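Putative transcriptional regulator protein, LacI family (Rhizobium etli, PDB 3MIZ) probably acts as a LacI-family transcriptional regulator, binding cis-regulatory DNA, with a periplasmic-binding-protein-like domain of the kind that usually senses a small effector. Local coordinates at residues Leu107-Asp115 and Leu256-Leu267; His131-Leu139 and Arg197-Met208. All coordinates share one frame; numbering follows the deposited sequence.

Contact 1: residues Leu107-Asp115 and Leu256-Leu267; sequences LLPSIEPDD and LGREGAKWLNDL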
loop_
_atom_site.group_PDB
_atom_site.type_symbol
_atom_site.label_atom_id
_atom_site.label_comp_id
_atom_site.label_asym_id
_atom_site.label_seq_id
_atom_site.Cartn_x
_atom_site.Cartn_y
_atom_site.Cartn_z
ATOM N N LEU A 107 21.239 -15.541 -16.686
ATOM C CA LEU A 107 20.225 -16.544 -16.992
ATOM C C LEU A 107 19.077 -15.900 -17.776
ATOM O O LEU A 107 18.544 -16.488 -18.721
ATOM C CB LEU A 107 19.680 -17.161 -15.701
ATOM C CG LEU A 107 18.714 -18.337 -15.859
ATOM C CD1 LEU A 107 19.462 -19.557 -16.397
ATOM C CD2 LEU A 107 18.091 -18.663 -14.516
ATOM N N LEU A 108 18.712 -14.683 -17.382
ATOM C CA LEU A 108 17.620 -13.945 -18.022
ATOM C C LEU A 108 17.887 -12.452 -17.943
ATOM O O LEU A 108 18.639 -12.004 -17.082
ATOM C CB LEU A 108 16.315 -14.211 -17.286
ATOM C CG LEU A 108 15.706 -15.609 -17.284
ATOM C CD1 LEU A 108 14.658 -15.702 -16.173
ATOM C CD2 LEU A 108 15.089 -15.881 -18.650
ATOM N N PRO A 109 17.289 -11.661 -18.849
ATOM C CA PRO A 109 17.527 -10.219 -18.770
ATOM C C PRO A 109 16.855 -9.696 -17.506
ATOM O O PRO A 109 15.847 -10.245 -17.053
ATOM C CB PRO A 109 16.880 -9.686 -20.045
ATOM C CG PRO A 109 15.834 -10.706 -20.362
ATOM C CD PRO A 109 16.526 -12.002 -20.061
ATOM N N SER A 110 17.416 -8.643 -16.927
ATOM C CA SER A 110 16.849 -8.099 -15.705
ATOM C C SER A 110 17.049 -6.602 -15.620
ATOM O O SER A 110 18.013 -6.057 -16.156
ATOM C CB SER A 110 17.478 -8.764 -14.482
ATOM O OG SER A 110 18.872 -8.532 -14.443
ATOM N N ILE A 111 16.115 -5.941 -14.949
ATOM C CA ILE A 111 16.195 -4.503 -14.769
ATOM C C ILE A 111 15.821 -4.220 -13.313
ATOM O O ILE A 111 14.780 -4.667 -12.823
ATOM C CB ILE A 111 15.267 -3.785 -15.785
ATOM C CG1 ILE A 111 15.482 -2.275 -15.711
ATOM C CG2 ILE A 111 13.814 -4.173 -15.543
ATOM C CD1 ILE A 111 14.904 -1.505 -16.913
ATOM N N GLU A 112 16.705 -3.507 -12.622
ATOM C CA GLU A 112 16.536 -3.184 -11.207
ATOM C C GLU A 112 16.828 -1.718 -10.908
ATOM O O GLU A 112 17.461 -1.023 -11.704
ATOM C CB GLU A 112 17.530 -3.977 -10.368
ATOM C CG GLU A 112 17.482 -5.488 -10.477
ATOM C CD GLU A 112 18.734 -6.098 -9.879
ATOM O OE1 GLU A 112 19.777 -6.098 -10.568
ATOM O OE2 GLU A 112 18.686 -6.555 -8.718
ATOM N N PRO A 113 16.403 -1.247 -9.724
ATOM C CA PRO A 113 16.632 0.137 -9.300
ATOM C C PRO A 113 18.015 0.162 -8.652
ATOM O O PRO A 113 18.501 -0.874 -8.181
ATOM C CB PRO A 113 15.514 0.369 -8.289
ATOM C CG PRO A 113 15.429 -0.955 -7.610
ATOM C CD PRO A 113 15.506 -1.938 -8.777
ATOM N N ASP A 114 18.650 1.328 -8.612
ATOM C CA ASP A 114 19.981 1.433 -8.032
ATOM C C ASP A 114 19.956 1.956 -6.590
ATOM O O ASP A 114 20.183 3.141 -6.351
ATOM C CB ASP A 114 20.840 2.357 -8.895
ATOM C CG ASP A 114 22.321 2.108 -8.724
ATOM O OD1 ASP A 114 22.751 1.722 -7.617
ATOM O OD2 ASP A 114 23.060 2.324 -9.706
ATOM N N ASP A 115 19.676 1.067 -5.640
ATOM C CA ASP A 115 19.636 1.416 -4.221
ATOM C C ASP A 115 20.914 2.098 -3.759
ATOM O O ASP A 115 20.882 3.069 -3.004
ATOM C CB ASP A 115 19.433 0.154 -3.380
ATOM C CG ASP A 115 18.050 -0.412 -3.526
ATOM O OD1 ASP A 115 17.197 -0.113 -2.672
ATOM O OD2 ASP A 115 17.813 -1.132 -4.513
ATOM N N LEU A 256 10.387 1.157 -14.180
ATOM C CA LEU A 256 10.886 -0.219 -14.253
ATOM C C LEU A 256 9.847 -1.092 -14.938
ATOM O O LEU A 256 10.186 -1.956 -15.747
ATOM C CB LEU A 256 11.173 -0.787 -12.860
ATOM C CG LEU A 256 12.474 -0.349 -12.183
ATOM C CD1 LEU A 256 12.514 -0.862 -10.748
ATOM C CD2 LEU A 256 13.663 -0.880 -12.972
ATOM N N GLY A 257 8.582 -0.869 -14.595
ATOM C CA GLY A 257 7.501 -1.633 -15.189
ATOM C C GLY A 257 7.356 -1.339 -16.673
ATOM O O GLY A 257 7.281 -2.255 -17.489
ATOM N N ARG A 258 7.322 -0.059 -17.036
ATOM C CA ARG A 258 7.197 0.303 -18.444
ATOM C C ARG A 258 8.390 -0.197 -19.252
ATOM O O ARG A 258 8.219 -0.775 -20.332
ATOM C CB ARG A 258 7.076 1.821 -18.597
ATOM C CG ARG A 258 5.829 2.421 -17.974
ATOM C CD ARG A 258 5.742 3.900 -18.328
ATOM N NE ARG A 258 5.767 4.099 -19.774
ATOM C CZ ARG A 258 4.795 3.708 -20.592
ATOM N NH1 ARG A 258 3.720 3.106 -20.104
ATOM N NH2 ARG A 258 4.904 3.902 -21.897
ATOM N N GLU A 259 9.599 0.023 -18.739
ATOM C CA GLU A 259 10.800 -0.421 -19.449
ATOM C C GLU A 259 10.849 -1.942 -19.558
ATOM O O GLU A 259 11.168 -2.485 -20.617
ATOM C CB GLU A 259 12.067 0.085 -18.748
ATOM C CG GLU A 259 12.369 1.565 -18.971
ATOM C CD GLU A 259 12.605 1.896 -20.433
ATOM O OE1 GLU A 259 13.427 1.210 -21.082
ATOM O OE2 GLU A 259 11.971 2.846 -20.934
ATOM N N GLY A 260 10.538 -2.625 -18.460
ATOM C CA GLY A 260 10.551 -4.078 -18.460
ATOM C C GLY A 260 9.601 -4.661 -19.485
ATOM O O GLY A 260 9.947 -5.606 -20.194
ATOM N N ALA A 261 8.398 -4.096 -19.563
ATOM C CA ALA A 261 7.388 -4.565 -20.506
ATOM C C ALA A 261 7.851 -4.384 -21.954
ATOM O O ALA A 261 7.732 -5.301 -22.760
ATOM C CB ALA A 261 6.059 -3.825 -20.272
ATOM N N LYS A 262 8.382 -3.210 -22.279
ATOM C CA LYS A 262 8.854 -2.958 -23.639
ATOM C C LYS A 262 9.967 -3.941 -23.987
ATOM O O LYS A 262 9.996 -4.512 -25.080
ATOM C CB LYS A 262 9.378 -1.525 -23.783
ATOM C CG LYS A 262 9.847 -1.215 -25.199
ATOM C CD LYS A 262 10.520 0.137 -25.311
ATOM C CE LYS A 262 11.054 0.345 -26.726
ATOM N NZ LYS A 262 11.661 1.690 -26.908
ATOM N N TRP A 263 10.880 -4.134 -23.043
ATOM C CA TRP A 263 11.998 -5.043 -23.224
ATOM C C TRP A 263 11.481 -6.453 -23.515
ATOM O O TRP A 263 11.975 -7.126 -24.424
ATOM C CB TRP A 263 12.869 -5.031 -21.966
ATOM C CG TRP A 263 14.285 -5.468 -22.175
ATOM C CD1 TRP A 263 14.903 -5.724 -23.368
ATOM C CD2 TRP A 263 15.278 -5.663 -21.160
ATOM N NE1 TRP A 263 16.219 -6.063 -23.158
ATOM C CE2 TRP A 263 16.476 -6.034 -21.812
ATOM C CE3 TRP A 263 15.271 -5.559 -19.764
ATOM C CZ2 TRP A 263 17.659 -6.299 -21.113
ATOM C CZ3 TRP A 263 16.451 -5.823 -19.068
ATOM C CH2 TRP A 263 17.627 -6.189 -19.746
ATOM N N LEU A 264 10.482 -6.896 -22.755
ATOM C CA LEU A 264 9.910 -8.221 -22.970
ATOM C C LEU A 264 9.287 -8.285 -24.362
ATOM O O LEU A 264 9.417 -9.290 -25.072
ATOM C CB LEU A 264 8.833 -8.537 -21.923
ATOM C CG LEU A 264 8.087 -9.872 -22.105
ATOM C CD1 LEU A 264 9.066 -11.039 -22.032
ATOM C CD2 LEU A 264 7.009 -10.025 -21.039
ATOM N N ASN A 265 8.607 -7.210 -24.746
ATOM C CA ASN A 265 7.960 -7.158 -26.051
ATOM C C ASN A 265 8.982 -7.379 -27.162
ATOM O O ASN A 265 8.737 -8.162 -28.080
ATOM C CB ASN A 265 7.249 -5.812 -26.238
ATOM C CG ASN A 265 6.263 -5.821 -27.402
ATOM O OD1 ASN A 265 5.323 -6.615 -27.430
ATOM N ND2 ASN A 265 6.474 -4.927 -28.363
ATOM N N ASP A 266 10.127 -6.705 -27.076
ATOM C CA ASP A 266 11.168 -6.851 -28.092
ATOM C C ASP A 266 11.760 -8.255 -28.090
ATOM O O ASP A 266 12.067 -8.806 -29.146
ATOM C CB ASP A 266 12.289 -5.821 -27.887
ATOM C CG ASP A 266 11.804 -4.390 -28.018
ATOM O OD1 ASP A 266 10.860 -4.144 -28.795
ATOM O OD2 ASP A 266 12.372 -3.504 -27.351
ATOM N N LEU A 267 11.918 -8.831 -26.902
ATOM C CA LEU A 267 12.463 -10.179 -26.770
ATOM C C LEU A 267 11.510 -11.197 -27.395
ATOM O O LEU A 267 11.937 -12.157 -28.037
ATOM C CB LEU A 267 12.670 -10.524 -25.296
ATOM C CG LEU A 267 13.322 -11.877 -25.007
ATOM C CD1 LEU A 267 14.766 -11.858 -25.490
ATOM C CD2 LEU A 267 13.273 -12.167 -23.518
#
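P109 sets its CB over one face of the W263 indole, and this CH-pi contact begins the tight side of a strand-on-helix contact. P109 CB sits 3.8 Å from the centroid of the W263 six-membered ring and 21° off its normal. The same ring meets the strand backbone at its edge: S110 O lies in the ring plane, 3.3 Å from W263 CZ3. With CG anti to the backbone N (chi1 -157°), W263 swings its benzo end toward the strand, where I111 CB also approaches obliquely. Further along, I111 turns its longer branch to the helix, bringing CG1 within 3.6 Å of L256 CD2. The two methyls of L256 divide the work: CD2 takes I111, while CD1 reaches P113 CD at 3.7 Å, the side chains crossing at about a right angle. Between L256 and W263 the helix presents G260, where the backbones come near each other: the CA atoms of I111 and G260 are 6.8 Å apart.

The packing thins at the margins. Exposed E259 offers only its CB, 3.7 Å from I111 CD1; its chain then bends and carries the carboxylate away from the strand, toward a long, weak ion pair with R278. At the other end partly exposed L267 just grazes the proline, its CD2 4.3 Å from P109 CG. R278, from strand 277-285, makes a cation-pi contact with W263, and E112, facing away from the helix, is salt-bridged to R81.

The strand and helix segments run nearly antiparallel, at 171°. The arrangement is a case of alpha/beta layer packing: helix 253-268 lies along strand 110-113, which leads into helix 115-127, within the two-lobed periplasmic-binding-protein-like fold of the LacI family.

Contact 2: residues His131-Leu139 and Arg197-Met208; sequences HRRIGYIRL and RPTAIMSGNDEM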
loop_
_atom_site.group_PDB
_atom_site.type_symbol
_atom_site.label_atom_id
_atom_site.label_comp_id
_atom_site.label_asym_id
_atom_site.label_seq_id
_atom_site.Cartn_x
_atom_site.Cartn_y
_atom_site.Cartn_z
ATOM N N HIS A 131 25.653 18.993 7.196
ATOM C CA HIS A 131 25.528 17.963 8.223
ATOM C C HIS A 131 26.794 17.125 8.364
ATOM O O HIS A 131 27.376 16.676 7.373
ATOM C CB HIS A 131 24.315 17.077 7.913
ATOM C CG HIS A 131 23.024 17.831 7.878
ATOM N ND1 HIS A 131 22.389 18.270 9.020
ATOM C CD2 HIS A 131 22.271 18.265 6.838
ATOM C CE1 HIS A 131 21.301 18.942 8.686
ATOM N NE2 HIS A 131 21.207 18.955 7.368
ATOM N N ARG A 132 27.210 16.914 9.608
ATOM C CA ARG A 132 28.427 16.167 9.888
ATOM C C ARG A 132 28.191 15.051 10.898
ATOM O O ARG A 132 28.979 14.106 10.983
ATOM C CB ARG A 132 29.506 17.131 10.389
ATOM C CG ARG A 132 29.803 18.277 9.421
ATOM C CD ARG A 132 30.622 17.812 8.231
ATOM N NE ARG A 132 30.995 18.902 7.328
ATOM C CZ ARG A 132 30.257 19.312 6.301
ATOM N NH1 ARG A 132 29.094 18.727 6.039
ATOM N NH2 ARG A 132 30.686 20.303 5.520
ATOM N N ARG A 133 27.119 15.179 11.675
ATOM C CA ARG A 133 26.727 14.154 12.639
ATOM C C ARG A 133 25.428 13.616 12.035
ATOM O O ARG A 133 24.373 14.241 12.170
ATOM C CB ARG A 133 26.430 14.759 14.012
ATOM C CG ARG A 133 27.614 15.380 14.726
ATOM C CD ARG A 133 27.159 15.928 16.073
ATOM N NE ARG A 133 28.260 16.438 16.886
ATOM C CZ ARG A 133 28.104 16.994 18.083
ATOM N NH1 ARG A 133 26.890 17.114 18.606
ATOM N NH2 ARG A 133 29.158 17.430 18.760
ATOM N N ILE A 134 25.510 12.472 11.361
ATOM C CA ILE A 134 24.343 11.891 10.698
ATOM C C ILE A 134 23.889 10.567 11.295
ATOM O O ILE A 134 24.709 9.723 11.653
ATOM C CB ILE A 134 24.636 11.638 9.200
ATOM C CG1 ILE A 134 25.261 12.882 8.565
ATOM C CG2 ILE A 134 23.354 11.234 8.481
ATOM C CD1 ILE A 134 24.350 14.062 8.539
ATOM N N GLY A 135 22.573 10.391 11.391
ATOM C CA GLY A 135 22.029 9.154 11.917
ATOM C C GLY A 135 21.432 8.345 10.781
ATOM O O GLY A 135 21.034 8.898 9.758
ATOM N N TYR A 136 21.383 7.029 10.947
ATOM C CA TYR A 136 20.815 6.156 9.931
ATOM C C TYR A 136 20.109 5.009 10.651
ATOM O O TYR A 136 20.736 4.259 11.397
ATOM C CB TYR A 136 21.918 5.597 9.020
ATOM C CG TYR A 136 21.387 4.829 7.829
ATOM C CD1 TYR A 136 21.145 5.466 6.608
ATOM C CD2 TYR A 136 21.046 3.481 7.945
ATOM C CE1 TYR A 136 20.566 4.776 5.532
ATOM C CE2 TYR A 136 20.465 2.784 6.881
ATOM C CZ TYR A 136 20.225 3.440 5.680
ATOM O OH TYR A 136 19.614 2.765 4.649
ATOM N N ILE A 137 18.800 4.895 10.459
ATOM C CA ILE A 137 18.049 3.818 11.083
ATOM C C ILE A 137 17.752 2.810 9.979
ATOM O O ILE A 137 17.029 3.095 9.011
ATOM C CB ILE A 137 16.770 4.346 11.756
ATOM C CG1 ILE A 137 17.144 5.425 12.782
ATOM C CG2 ILE A 137 16.064 3.223 12.482
ATOM C CD1 ILE A 137 15.969 5.951 13.583
ATOM N N ARG A 138 18.362 1.638 10.131
ATOM C CA ARG A 138 18.297 0.541 9.173
ATOM C C ARG A 138 16.996 -0.201 8.928
ATOM O O ARG A 138 16.268 -0.561 9.856
ATOM C CB ARG A 138 19.355 -0.508 9.540
ATOM C CG ARG A 138 20.771 0.033 9.616
ATOM C CD ARG A 138 21.700 -0.987 10.252
ATOM N NE ARG A 138 21.768 -2.226 9.476
ATOM C CZ ARG A 138 22.454 -3.300 9.857
ATOM N NH1 ARG A 138 23.123 -3.286 11.002
ATOM N NH2 ARG A 138 22.490 -4.377 9.084
ATOM N N LEU A 139 16.738 -0.448 7.650
ATOM C CA LEU A 139 15.584 -1.216 7.214
ATOM C C LEU A 139 15.990 -2.673 7.478
ATOM O O LEU A 139 17.178 -2.965 7.665
ATOM C CB LEU A 139 15.358 -0.994 5.714
ATOM C CG LEU A 139 14.243 -1.756 4.993
ATOM C CD1 LEU A 139 12.888 -1.362 5.543
ATOM C CD2 LEU A 139 14.316 -1.451 3.503
ATOM N N ARG A 197 23.588 14.667 19.796
ATOM C CA ARG A 197 22.458 14.446 18.893
ATOM C C ARG A 197 22.753 14.696 17.415
ATOM O O ARG A 197 23.287 15.740 17.053
ATOM C CB ARG A 197 21.305 15.353 19.345
ATOM C CG ARG A 197 19.990 15.193 18.610
ATOM C CD ARG A 197 18.902 16.010 19.298
ATOM N NE ARG A 197 19.088 17.451 19.137
ATOM C CZ ARG A 197 18.540 18.368 19.931
ATOM N NH1 ARG A 197 17.773 17.995 20.946
ATOM N NH2 ARG A 197 18.751 19.661 19.711
ATOM N N PRO A 198 22.426 13.731 16.535
ATOM C CA PRO A 198 22.704 13.998 15.119
ATOM C C PRO A 198 21.816 15.136 14.604
ATOM O O PRO A 198 20.711 15.343 15.111
ATOM C CB PRO A 198 22.403 12.654 14.441
ATOM C CG PRO A 198 21.420 12.000 15.369
ATOM C CD PRO A 198 21.969 12.345 16.733
ATOM N N THR A 199 22.306 15.874 13.610
ATOM C CA THR A 199 21.560 16.991 13.036
ATOM C C THR A 199 20.683 16.532 11.878
ATOM O O THR A 199 19.772 17.240 11.460
ATOM C CB THR A 199 22.513 18.111 12.531
ATOM O OG1 THR A 199 23.326 17.611 11.463
ATOM C CG2 THR A 199 23.420 18.585 13.661
ATOM N N ALA A 200 20.973 15.339 11.363
ATOM C CA ALA A 200 20.209 14.764 10.268
ATOM C C ALA A 200 20.070 13.266 10.508
ATOM O O ALA A 200 20.974 12.628 11.058
ATOM C CB ALA A 200 20.911 15.021 8.922
ATOM N N ILE A 201 18.925 12.715 10.126
ATOM C CA ILE A 201 18.692 11.280 10.283
ATOM C C ILE A 201 18.146 10.749 8.973
ATOM O O ILE A 201 17.191 11.293 8.406
ATOM C CB ILE A 201 17.682 10.947 11.413
ATOM C CG1 ILE A 201 18.296 11.273 12.778
ATOM C CG2 ILE A 201 17.342 9.435 11.389
ATOM C CD1 ILE A 201 17.363 11.029 13.955
HETATM N N MSE A 202 18.781 9.699 8.479
HETATM C CA MSE A 202 18.353 9.085 7.238
HETATM C C MSE A 202 17.560 7.869 7.633
HETATM O O MSE A 202 18.043 7.028 8.392
HETATM C CB MSE A 202 19.556 8.672 6.393
HETATM C CG MSE A 202 20.323 9.834 5.816
HETATM SE SE MSE A 202 21.678 9.231 4.590
HETATM C CE MSE A 202 20.577 8.770 3.093
ATOM N N SER A 203 16.333 7.794 7.132
ATOM C CA SER A 203 15.453 6.676 7.428
ATOM C C SER A 203 15.640 5.569 6.399
ATOM O O SER A 203 15.732 5.836 5.191
ATOM C CB SER A 203 13.996 7.155 7.419
ATOM O OG SER A 203 13.110 6.096 7.735
ATOM N N GLY A 204 15.686 4.327 6.880
ATOM C CA GLY A 204 15.846 3.185 5.995
ATOM C C GLY A 204 14.944 3.346 4.792
ATOM O O GLY A 204 15.368 3.116 3.660
ATOM N N ASN A 205 13.695 3.724 5.044
ATOM C CA ASN A 205 12.728 3.984 3.978
ATOM C C ASN A 205 11.670 4.980 4.459
ATOM O O ASN A 205 11.648 5.362 5.636
ATOM C CB ASN A 205 12.067 2.693 3.460
ATOM C CG ASN A 205 11.156 2.030 4.478
ATOM O OD1 ASN A 205 10.861 2.584 5.533
ATOM N ND2 ASN A 205 10.699 0.822 4.150
ATOM N N ASP A 206 10.796 5.402 3.550
ATOM C CA ASP A 206 9.769 6.382 3.892
ATOM C C ASP A 206 8.807 5.919 4.982
ATOM O O ASP A 206 8.447 6.695 5.859
ATOM C CB ASP A 206 8.966 6.769 2.648
ATOM C CG ASP A 206 9.835 7.376 1.559
ATOM O OD1 ASP A 206 10.864 7.989 1.890
ATOM O OD2 ASP A 206 9.473 7.255 0.370
ATOM N N GLU A 207 8.389 4.657 4.923
ATOM C CA GLU A 207 7.465 4.136 5.909
ATOM C C GLU A 207 7.998 4.384 7.325
ATOM O O GLU A 207 7.276 4.881 8.188
ATOM C CB GLU A 207 7.253 2.633 5.676
ATOM C CG GLU A 207 6.055 2.084 6.397
ATOM C CD GLU A 207 5.779 0.638 6.052
ATOM O OE1 GLU A 207 5.805 0.301 4.847
ATOM O OE2 GLU A 207 5.526 -0.151 6.983
HETATM N N MSE A 208 9.266 4.039 7.542
HETATM C CA MSE A 208 9.928 4.203 8.840
HETATM C C MSE A 208 9.993 5.670 9.291
HETATM O O MSE A 208 10.027 5.965 10.497
HETATM C CB MSE A 208 11.358 3.642 8.768
HETATM C CG MSE A 208 11.476 2.152 8.464
HETATM SE SE MSE A 208 13.342 1.651 8.135
HETATM C CE MSE A 208 13.982 1.872 9.925
#
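G135 O is gripped twice from strand 200-203: M202 N donates to it over 2.7 Å in a nearly straight bond (172°), from above the carbonyl plane, and I201 CA adds a CH...O contact. M202 O repeats the pattern, taking I137 N and Y136 CA, as parallel strands do. Before the strands begin, H131 ND1 and T199 OG1 share a hydrogen bond of 2.7 Å, while A200 CB lies over a face of the imidazole, 3.7 Å from its centroid. With NE2 also bonded to A291 O, both ring nitrogens are engaged, which limits rotation of the imidazole. Replacing H131 by an alanine is likely to deprive T199 OG1 and A291 O of this partner and take the ring face away from the A200 methyl, which would keep I134 CD1 as a neighbour. At the far end G204 N makes a weak bond to I137 O. Here the bent chain of selenomethionine M208 curls back (chi3 70°), setting its CE 3.6 Å from I137 CG2, and N205 OD1 caps M208 N at 2.9 Å. The side chains of L139 and N205 cross at about a right angle, L139 CD1 coming 3.4 Å from N205 ND2.

The pair sits centrally in its sheet, flanked by strands 167-174 and 228-230. Helix 144-160 packs on I134 and Y136 and helix 115-127 on M202, while across the sheet helix 184-192 covers I137 and I201.

How the contacts relate
From the N terminus the chain first builds the parallel sheet that ends with strand 95-97, then lays down strand 110-113, the first half of contact 1. Helix 115-127 carries it into the other lobe, where 131-139 opens contact 2; helix 144-160, strand 167-174 and helix 184-192 follow before 197-208 closes that loop. Only later does helix 253-268 return to close contact 1, so contact 2 is nested inside it. Their centres are about 31 Å apart, on opposite sides of the chain's centre, one contact in each lobe. R149 links their surroundings, salt-bridged to D115 and hydrogen-bonded to G204 O.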